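Local coordinates for protein fucose-binding lectin (Kordia periserrulae, PDB 6HTN) that probably binds carbohydrates, and holds methyl alpha-L-fucopyranoside in pockets between the blades of a beta-propeller, at residues A3-W6 with Q12-L15; D39-N44 with L80-D85; A54-W57 with Q63-I66; R67-A70 with K76-E79. All coordinates share one frame; numbering follows the deposited sequence. Where two conformers were deposited one is given.

Contact 1: A3-W6 with Q12-L15; sequences ATSW and QIHL. With MFU (methyl alpha-L-fucopyranoside), chain O.
Trp6 and His14 form the antiparallel hydrogen-bonded pair of the beta hairpin made by strands 3-7 and 13-20, the first two strands of a four-stranded propeller blade. Two backbone bonds close this pair: Trp6 N to His14 O at 3.0 Å and His14 N to Trp6 O at 2.9 Å. The indole is brought over its partner by placing Trp6 CG between the backbone N and the carbonyl carbon (chi1 66°). His14 CB then sits over one face of the indole, toward its rim, 3.4 Å from Trp6 CE2. The imidazole runs almost parallel to the indole, at 8°, but is slid off it, with 4.7 Å between its centroid and that of the five-membered ring. Asp33 and Asp8 take up the two nitrogens of His14. On the other face of the sheet Leu15 CD2 packs 3.6 Å from Ser5 CB, and the Ile13 methyl CD1 lies 3.4 Å from Trp6 O. Leu15 CD1 faces O4 of the fucoside at 3.5 Å, in a pocket whose hydrogen bonds come from Trp37 and from Glu129, Arg117 and Ala141 of the second subunit. The amide of Gln12, just before the strand, curls onto the next residue, its NE2 giving a nearly straight bond (175°) to Ile13 O. The chemistry therefore divides by face: on the Trp6 face two aspartates orient the imidazole whose CB covers the indole, while Leu15 brings only hydrocarbon to the sugar.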
# COMPACT_ATOMS: atom_id res chain seq x y z
N ALA A 3 -15.33 -2.94 8.67
CA ALA A 3 -16.12 -3.67 9.68
C ALA A 3 -17.29 -2.81 10.10
O ALA A 3 -17.06 -1.61 10.42
CB ALA A 3 -15.29 -4.04 10.83
N THR A 4 -18.49 -3.36 10.15
CA THR A 4 -19.64 -2.62 10.71
C THR A 4 -20.45 -3.59 11.54
O THR A 4 -20.30 -4.83 11.35
CB THR A 4 -20.42 -1.88 9.64
OG1 THR A 4 -21.29 -0.91 10.31
CG2 THR A 4 -21.23 -2.79 8.76
N SER A 5 -21.25 -3.13 12.47
CA SER A 5 -22.02 -4.05 13.33
C SER A 5 -23.26 -3.30 13.82
O SER A 5 -23.28 -2.04 13.84
CB SER A 5 -21.23 -4.54 14.48
OG SER A 5 -20.78 -3.52 15.35
N TRP A 6 -24.27 -4.07 14.25
CA TRP A 6 -25.48 -3.47 14.85
C TRP A 6 -26.09 -4.48 15.79
O TRP A 6 -25.87 -5.69 15.65
CB TRP A 6 -26.49 -3.01 13.81
CG TRP A 6 -27.10 -4.11 13.00
CD1 TRP A 6 -28.30 -4.75 13.25
CD2 TRP A 6 -26.54 -4.77 11.86
NE1 TRP A 6 -28.53 -5.72 12.31
CE2 TRP A 6 -27.48 -5.74 11.43
CE3 TRP A 6 -25.37 -4.57 11.10
CZ2 TRP A 6 -27.27 -6.55 10.32
CZ3 TRP A 6 -25.20 -5.32 9.97
CH2 TRP A 6 -26.10 -6.32 9.60
N GLN A 12 -28.91 -9.18 20.13
CA GLN A 12 -27.97 -10.04 19.34
C GLN A 12 -27.13 -9.11 18.44
O GLN A 12 -27.72 -8.37 17.65
CB GLN A 12 -28.73 -11.07 18.50
CG GLN A 12 -27.87 -11.85 17.53
CD GLN A 12 -26.85 -12.71 18.22
OE1 GLN A 12 -27.18 -13.59 19.02
NE2 GLN A 12 -25.56 -12.51 17.94
N ILE A 13 -25.82 -9.30 18.50
CA ILE A 13 -24.86 -8.57 17.61
C ILE A 13 -24.89 -9.19 16.20
O ILE A 13 -24.94 -10.42 16.05
CB ILE A 13 -23.46 -8.59 18.22
CG1 ILE A 13 -22.52 -7.64 17.45
CG2 ILE A 13 -22.87 -9.98 18.32
CD1 ILE A 13 -22.99 -6.19 17.45
N HIS A 14 -24.81 -8.33 15.21
CA HIS A 14 -24.63 -8.69 13.79
C HIS A 14 -23.34 -8.03 13.32
O HIS A 14 -23.19 -6.82 13.57
CB HIS A 14 -25.81 -8.24 12.94
CG HIS A 14 -27.09 -8.87 13.42
ND1 HIS A 14 -27.60 -10.02 12.81
CD2 HIS A 14 -27.92 -8.56 14.46
CE1 HIS A 14 -28.73 -10.37 13.46
NE2 HIS A 14 -28.94 -9.53 14.47
N LEU A 15 -22.45 -8.80 12.71
CA LEU A 15 -21.16 -8.25 12.18
C LEU A 15 -21.16 -8.40 10.69
O LEU A 15 -21.60 -9.46 10.15
CB LEU A 15 -19.98 -9.02 12.79
CG LEU A 15 -19.89 -9.11 14.31
CD1 LEU A 15 -18.71 -10.01 14.72
CD2 LEU A 15 -19.71 -7.74 14.94
C1 MFU O . -16.67 -14.48 19.21
C2 MFU O . -15.78 -14.56 17.97
C3 MFU O . -16.61 -14.48 16.75
C4 MFU O . -17.47 -13.26 16.64
C5 MFU O . -18.40 -13.30 17.90
C6 MFU O . -19.25 -12.07 17.92
O1 MFU O . -17.47 -15.65 19.14
O2 MFU O . -15.11 -15.84 18.05
O3 MFU O . -15.74 -14.61 15.57
O4 MFU O . -16.66 -12.09 16.72
O5 MFU O . -17.56 -13.36 19.03
CM MFU O . -18.48 -15.65 20.22

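Contact 2: D39-N44 with L80-D85; sequences DGALTN and LCWDKD. With MFU (methyl alpha-L-fucopyranoside), chain G.
Trp82 overlaps the fucoside with one face and meets the methyl group of Ala41 obliquely, with 4.3 Å from Ala41 CB to Trp82 CZ3. The contact spans two neighbouring blades of the beta-propeller: residues 39-44 start at the end of the last strand of one and run into the loop after it, and residues 80-85 lie on the third strand of the next and the turn after it. MFU C4 stands 3.7 Å above the centre of the indole, which is the usual stacking of a sugar's apolar patch on an aromatic ring. The opposite face is backed by the turn that follows, Lys84 C lying 3.4 Å from the ring plane toward its rim. Trp82 CG is anti to the backbone N (chi1 179°), which carries the indole out from the strand and under the sugar. Across the pocket Ala41 N donates to MFU O2 at 2.9 Å, while its second approach, to MFU O3 at 3.2 Å, is weak. Glu29, Arg16 and Trp87 supply further hydrogen bonds to the same fucoside. Deeper in, the given conformer of Leu42 crosses Leu80 at about a right angle, CD1 to CD1 4.0 Å apart. Ala41 N belongs to a type I turn from Gly40 to Thr43, in which Thr43 N at 3.0 Å and Thr43 OG1 at 2.9 Å both reach Gly40 O, from the same face of its carbonyl plane.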
# COMPACT_ATOMS: atom_id res chain seq x y z
N ASP A 39 -20.87 -16.39 4.11
CA ASP A 39 -20.69 -15.44 3.00
C ASP A 39 -21.97 -14.66 2.79
O ASP A 39 -23.05 -15.23 2.51
CB ASP A 39 -20.29 -16.08 1.68
CG ASP A 39 -18.89 -16.68 1.62
OD1 ASP A 39 -18.08 -16.45 2.54
OD2 ASP A 39 -18.71 -17.53 0.68
N GLY A 40 -21.89 -13.33 2.80
CA GLY A 40 -23.02 -12.47 2.50
C GLY A 40 -23.28 -12.30 1.03
O GLY A 40 -22.40 -12.61 0.18
N ALA A 41 -24.42 -11.75 0.68
CA ALA A 41 -24.89 -11.58 -0.69
C ALA A 41 -23.95 -10.70 -1.54
O ALA A 41 -23.95 -10.81 -2.75
CB ALA A 41 -26.30 -11.07 -0.69
N LEU A 42 -23.23 -9.76 -0.90
CA LEU A 42 -22.34 -8.87 -1.68
C LEU A 42 -21.22 -9.69 -2.35
O LEU A 42 -20.73 -9.27 -3.39
CB LEU A 42 -21.79 -7.78 -0.75
CG LEU A 42 -20.72 -6.88 -1.36
CD1 LEU A 42 -20.84 -5.45 -0.76
CD2 LEU A 42 -19.32 -7.46 -1.08
N THR A 43 -20.86 -10.80 -1.73
CA THR A 43 -19.65 -11.60 -2.11
C THR A 43 -19.63 -11.89 -3.60
O THR A 43 -20.63 -12.41 -4.15
CB THR A 43 -19.61 -12.88 -1.31
OG1 THR A 43 -19.50 -12.54 0.06
CG2 THR A 43 -18.46 -13.79 -1.70
N ASN A 44 -18.48 -11.61 -4.24
CA ASN A 44 -18.15 -11.96 -5.64
C ASN A 44 -18.95 -11.14 -6.64
O ASN A 44 -18.82 -11.43 -7.83
CB ASN A 44 -18.26 -13.48 -5.86
CG ASN A 44 -17.10 -14.18 -5.20
OD1 ASN A 44 -16.02 -13.60 -4.97
ND2 ASN A 44 -17.25 -15.47 -4.90
N LEU A 80 -21.42 0.93 -2.62
CA LEU A 80 -22.35 -0.23 -2.66
C LEU A 80 -23.33 -0.12 -1.51
O LEU A 80 -22.95 0.15 -0.35
CB LEU A 80 -21.55 -1.52 -2.65
CG LEU A 80 -20.54 -1.61 -3.78
CD1 LEU A 80 -19.58 -2.76 -3.51
CD2 LEU A 80 -21.18 -1.72 -5.16
N CYS A 81 -24.60 -0.29 -1.83
CA CYS A 81 -25.71 0.01 -0.89
C CYS A 81 -26.60 -1.22 -0.67
O CYS A 81 -26.99 -1.85 -1.67
CB CYS A 81 -26.60 1.08 -1.48
SG CYS A 81 -25.71 2.56 -2.03
N TRP A 82 -27.01 -1.40 0.56
CA TRP A 82 -28.04 -2.37 0.98
C TRP A 82 -29.09 -1.62 1.78
O TRP A 82 -28.73 -1.02 2.81
CB TRP A 82 -27.43 -3.48 1.79
CG TRP A 82 -28.40 -4.51 2.30
CD1 TRP A 82 -29.16 -4.46 3.42
CD2 TRP A 82 -28.67 -5.77 1.66
NE1 TRP A 82 -29.91 -5.62 3.52
CE2 TRP A 82 -29.63 -6.42 2.45
CE3 TRP A 82 -28.23 -6.35 0.48
CZ2 TRP A 82 -30.08 -7.70 2.12
CZ3 TRP A 82 -28.68 -7.62 0.16
CH2 TRP A 82 -29.61 -8.27 0.97
N ASP A 83 -30.36 -1.74 1.40
CA ASP A 83 -31.49 -1.13 2.15
C ASP A 83 -32.50 -2.17 2.61
O ASP A 83 -33.26 -1.88 3.54
CB ASP A 83 -32.20 -0.06 1.32
CG ASP A 83 -31.34 1.14 0.99
OD1 ASP A 83 -30.64 1.62 1.93
OD2 ASP A 83 -31.43 1.63 -0.14
N LYS A 84 -32.53 -3.33 1.98
CA LYS A 84 -33.60 -4.30 2.31
C LYS A 84 -33.23 -5.68 1.79
O LYS A 84 -33.21 -6.59 2.61
CB LYS A 84 -34.93 -3.84 1.70
CG LYS A 84 -36.11 -4.78 1.98
CD LYS A 84 -37.05 -4.39 3.06
CE LYS A 84 -37.99 -5.53 3.42
NZ LYS A 84 -39.13 -5.65 2.47
N ASP A 85 -32.95 -5.79 0.50
CA ASP A 85 -32.88 -7.16 -0.10
C ASP A 85 -31.95 -7.25 -1.29
O ASP A 85 -31.88 -8.34 -1.85
CB ASP A 85 -34.29 -7.60 -0.52
CG ASP A 85 -35.00 -6.60 -1.43
OD1 ASP A 85 -34.38 -5.57 -1.85
OD2 ASP A 85 -36.22 -6.81 -1.67
C1 MFU G . -27.43 -10.83 4.89
C2 MFU G . -26.37 -10.56 3.82
C3 MFU G . -26.56 -9.32 3.01
C4 MFU G . -26.60 -8.13 3.96
C5 MFU G . -27.73 -8.50 4.93
C6 MFU G . -27.83 -7.41 6.05
O1 MFU G . -28.56 -10.91 4.09
O2 MFU G . -26.41 -11.65 2.83
O3 MFU G . -25.52 -9.06 2.04
O4 MFU G . -25.40 -8.06 4.77
O5 MFU G . -27.43 -9.65 5.74
CM MFU G . -29.72 -11.23 4.91

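Contact 3: A54-W57 with Q63-I66; sequences ATSW and QIHI. With MFU (methyl alpha-L-fucopyranoside), chain G.
Trp57 and His65 lay their side chains over each other on one face of the sheet, the histidine methylene reaching the indole before the imidazole does. His65 CB comes to 3.3 Å from Trp57 CE2, and its line to the centroid of the six-membered ring is only 21° off the ring normal, the geometry of a CH-pi contact over the face. The two ring planes differ by 5°, yet they are displaced, the centroids of the imidazole and the five-membered ring standing 4.6 Å apart, so there is little true stacking. His65 CG is anti to its carbonyl carbon, beside the backbone N (chi1 -60°), which sends the imidazole past the pyrrole side of the indole, with His65 CG 3.6 Å from Trp57 NE1. Asp83 and Asp59 bind the two imidazole nitrogens and so fix the rotation of the ring. Beneath the pair, Trp57 N meets His65 O at 2.9 Å and His65 N meets Trp57 O at 2.8 Å. The opposite face carries Ser56 and Ile66, a non-hydrogen-bonded pair whose CB and CG1, respectively, are 4.1 Å apart; the hydroxyl of Ser56 is engaged by Thr4 of the preceding blade. Ile66 CD1 approaches MFU O4 at 3.8 Å, while Ile64 CG2 touches the sugar's methyl carbon C6. These orientations belong to the hairpin of strands 53-58 and 64-71, the first two of a four-stranded antiparallel propeller blade, whose isoleucines form an apolar wall of the fucoside pocket.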
# COMPACT_ATOMS: atom_id res chain seq x y z
N ALA A 54 -16.83 0.75 5.62
CA ALA A 54 -18.26 0.44 5.75
C ALA A 54 -18.89 1.26 6.87
O ALA A 54 -18.23 1.46 7.93
CB ALA A 54 -18.41 -1.04 5.99
N THR A 55 -20.17 1.52 6.70
CA THR A 55 -20.99 2.14 7.77
C THR A 55 -22.39 1.52 7.65
O THR A 55 -22.75 1.03 6.57
CB THR A 55 -20.96 3.68 7.65
OG1 THR A 55 -21.52 4.16 8.90
CG2 THR A 55 -21.64 4.21 6.43
N SER A 56 -23.17 1.60 8.72
CA SER A 56 -24.54 1.05 8.69
C SER A 56 -25.39 1.80 9.69
O SER A 56 -24.85 2.42 10.61
CB SER A 56 -24.51 -0.43 8.98
OG SER A 56 -24.03 -0.72 10.27
N TRP A 57 -26.70 1.73 9.50
CA TRP A 57 -27.64 2.34 10.48
C TRP A 57 -28.93 1.53 10.46
O TRP A 57 -29.29 0.98 9.43
CB TRP A 57 -27.90 3.79 10.13
CG TRP A 57 -28.61 4.04 8.84
CD1 TRP A 57 -29.95 4.23 8.65
CD2 TRP A 57 -28.02 4.14 7.54
NE1 TRP A 57 -30.23 4.49 7.35
CE2 TRP A 57 -29.05 4.45 6.62
CE3 TRP A 57 -26.71 4.07 7.06
CZ2 TRP A 57 -28.84 4.62 5.27
CZ3 TRP A 57 -26.51 4.28 5.71
CH2 TRP A 57 -27.55 4.54 4.82
N GLN A 63 -34.89 -2.05 10.24
CA GLN A 63 -34.24 -2.51 8.99
C GLN A 63 -32.82 -1.94 8.95
O GLN A 63 -32.68 -0.71 9.06
CB GLN A 63 -35.01 -2.09 7.75
CG GLN A 63 -34.29 -2.40 6.44
CD GLN A 63 -34.05 -3.88 6.20
OE1 GLN A 63 -34.98 -4.70 6.23
NE2 GLN A 63 -32.79 -4.27 6.00
N ILE A 64 -31.84 -2.81 8.79
CA ILE A 64 -30.41 -2.36 8.63
C ILE A 64 -30.22 -1.80 7.25
O ILE A 64 -30.71 -2.35 6.21
CB ILE A 64 -29.45 -3.49 8.99
CG1 ILE A 64 -28.01 -2.98 9.11
CG2 ILE A 64 -29.51 -4.60 7.95
CD1 ILE A 64 -27.80 -2.05 10.29
N HIS A 65 -29.43 -0.72 7.15
CA HIS A 65 -28.97 -0.14 5.89
C HIS A 65 -27.44 -0.15 5.96
O HIS A 65 -26.90 0.18 7.04
CB HIS A 65 -29.44 1.30 5.71
CG HIS A 65 -30.93 1.40 5.70
ND1 HIS A 65 -31.60 1.60 4.52
CD2 HIS A 65 -31.83 1.32 6.71
CE1 HIS A 65 -32.94 1.62 4.81
NE2 HIS A 65 -33.09 1.42 6.12
N ILE A 66 -26.80 -0.57 4.88
CA ILE A 66 -25.31 -0.66 4.88
C ILE A 66 -24.80 0.09 3.67
O ILE A 66 -25.38 0.05 2.58
CB ILE A 66 -24.85 -2.13 4.85
CG1 ILE A 66 -25.47 -2.97 5.95
CG2 ILE A 66 -23.33 -2.20 4.88
CD1 ILE A 66 -25.20 -4.46 5.86
C1 MFU G . -27.43 -10.83 4.89
C2 MFU G . -26.37 -10.56 3.82
C3 MFU G . -26.56 -9.32 3.01
C4 MFU G . -26.60 -8.13 3.96
C5 MFU G . -27.73 -8.50 4.93
C6 MFU G . -27.83 -7.41 6.05
O1 MFU G . -28.56 -10.91 4.09
O2 MFU G . -26.41 -11.65 2.83
O3 MFU G . -25.52 -9.06 2.04
O4 MFU G . -25.40 -8.06 4.77
O5 MFU G . -27.43 -9.65 5.74
CM MFU G . -29.72 -11.23 4.91

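Contact 4: R67-A70 with K76-E79; sequences RVYA and KIIE. With MFU (methyl alpha-L-fucopyranoside), chain H.
Glu79 extends from its strand with CG anti to the backbone N (chi1 175°), and Tyr69 leans the same way with CG beside its own N (chi1 -58°), so that the two side chains run side by side and their ends meet. Tyr69 OH donates to Glu79 OE2 at 2.6 Å, approaching on the anti side and 26° out of the carboxylate plane. The same oxygen accepts from MFU O4 at 2.7 Å, while Glu79 OE1 accepts from MFU O3, also at 2.7 Å. Arg67, bent at its second torsion, presents its guanidinium edge to the sugar: NE donates to MFU O4 at 2.8 Å and NH2 to the ring oxygen MFU O5 at 2.9 Å. MFU O4 thus accepts from arginine and gives to glutamate, so the two bonds would be expected to reinforce each other. Arg67 NE and Glu79 OE2 are too far apart for a salt bridge, and their charges are linked through the hydroxyl; Asp83 pairs with Arg67 NH2 instead. Tyr69 on OE2 and the backbone N of Leu92 on OE1 are second-shell donors that position the carboxylate. Farther along, Ala70 and Ile78 close the hairpin, with Ala70 N to Ile78 O at 3.1 Å and Ile78 N to Ala70 O at 2.8 Å. Strands 64-71 and 77-82 are the middle pair of their blade, flanked by 53-58 and 87-89, and Tyr69 and Ile77 pack on strand 114-121 of the next blade.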
# COMPACT_ATOMS: atom_id res chain seq x y z
N ARG A 67 -23.68 0.80 3.85
CA ARG A 67 -22.99 1.45 2.74
C ARG A 67 -21.51 1.07 2.82
O ARG A 67 -20.91 1.16 3.89
CB ARG A 67 -23.16 2.97 2.82
CG ARG A 67 -24.60 3.46 2.68
CD ARG A 67 -25.13 3.25 1.30
NE ARG A 67 -26.51 3.77 1.13
CZ ARG A 67 -27.60 3.09 1.43
NH1 ARG A 67 -27.56 1.87 1.96
NH2 ARG A 67 -28.77 3.68 1.20
N VAL A 68 -20.98 0.63 1.69
CA VAL A 68 -19.58 0.15 1.57
C VAL A 68 -18.93 0.99 0.48
O VAL A 68 -19.52 1.22 -0.58
CB VAL A 68 -19.60 -1.36 1.19
CG1 VAL A 68 -18.25 -1.91 0.95
CG2 VAL A 68 -20.28 -2.17 2.25
N TYR A 69 -17.70 1.44 0.73
CA TYR A 69 -16.94 2.35 -0.14
C TYR A 69 -15.56 1.77 -0.44
O TYR A 69 -14.83 1.41 0.48
CB TYR A 69 -16.81 3.73 0.54
CG TYR A 69 -18.14 4.38 0.86
CD1 TYR A 69 -18.82 5.10 -0.11
CD2 TYR A 69 -18.75 4.16 2.08
CE1 TYR A 69 -20.07 5.64 0.16
CE2 TYR A 69 -20.00 4.66 2.36
CZ TYR A 69 -20.67 5.39 1.39
OH TYR A 69 -21.95 5.84 1.64
N ALA A 70 -15.23 1.67 -1.72
CA ALA A 70 -13.95 1.13 -2.17
C ALA A 70 -13.50 1.91 -3.38
O ALA A 70 -14.23 2.74 -3.89
CB ALA A 70 -14.08 -0.35 -2.50
N LYS A 76 -11.83 5.32 -9.33
CA LYS A 76 -12.82 6.21 -8.70
C LYS A 76 -13.54 5.48 -7.58
O LYS A 76 -13.69 4.24 -7.62
CB LYS A 76 -13.79 6.71 -9.75
CG LYS A 76 -13.06 7.57 -10.78
CD LYS A 76 -13.88 8.57 -11.50
CE LYS A 76 -13.11 9.40 -12.47
NZ LYS A 76 -13.97 9.87 -13.58
N ILE A 77 -13.96 6.22 -6.58
CA ILE A 77 -14.71 5.66 -5.45
C ILE A 77 -16.01 5.02 -5.95
O ILE A 77 -16.74 5.64 -6.74
CB ILE A 77 -14.95 6.68 -4.32
CG1 ILE A 77 -13.60 7.17 -3.79
CG2 ILE A 77 -15.80 6.07 -3.22
CD1 ILE A 77 -13.67 8.45 -2.96
N ILE A 78 -16.26 3.79 -5.49
CA ILE A 78 -17.54 3.08 -5.72
C ILE A 78 -18.27 2.99 -4.39
O ILE A 78 -17.63 2.78 -3.34
CB ILE A 78 -17.34 1.71 -6.36
CG1 ILE A 78 -16.56 0.74 -5.48
CG2 ILE A 78 -16.67 1.87 -7.71
CD1 ILE A 78 -16.59 -0.70 -6.01
N GLU A 79 -19.58 3.17 -4.43
CA GLU A 79 -20.46 3.06 -3.26
C GLU A 79 -21.41 1.87 -3.51
O GLU A 79 -22.09 1.93 -4.53
CB GLU A 79 -21.24 4.34 -3.06
CG GLU A 79 -22.26 4.22 -1.92
CD GLU A 79 -23.14 5.44 -1.74
OE1 GLU A 79 -23.61 5.99 -2.78
OE2 GLU A 79 -23.43 5.79 -0.55
C1 MFU H . -28.81 6.19 -1.73
C2 MFU H . -27.43 6.35 -2.37
C3 MFU H . -26.79 7.62 -1.80
C4 MFU H . -26.68 7.49 -0.31
C5 MFU H . -28.12 7.33 0.26
C6 MFU H . -28.08 7.18 1.76
O1 MFU H . -29.59 7.29 -2.23
O2 MFU H . -27.63 6.44 -3.78
O3 MFU H . -25.53 7.82 -2.45
O4 MFU H . -25.94 6.35 0.10
O5 MFU H . -28.68 6.09 -0.32
CM MFU H . -30.88 7.22 -1.59

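Overall arrangement
Contacts 1 and 3 are equivalent, partly buried hairpins of successive blades, both built on a tryptophan-histidine pair and joined directly through the hydroxyls of Thr4 and Ser56. The first faces a pocket shared with the second subunit, whereas the residues of contact 3 touch no other chain. Contact 4 continues strand 64-71 inward; it is buried and polar, gripping a fucoside through charged groups. Contact 2, largely buried but with Ala41 exposed at its edge, lacks strand pairing and bridges two blades: it joins contact 3 at one fucoside, supplying an aromatic face and a backbone N-H where contact 3 supplies aliphatic carbon. Asp83 ties residues 80-85 to both His65 and Arg67, connecting contacts 2, 3 and 4.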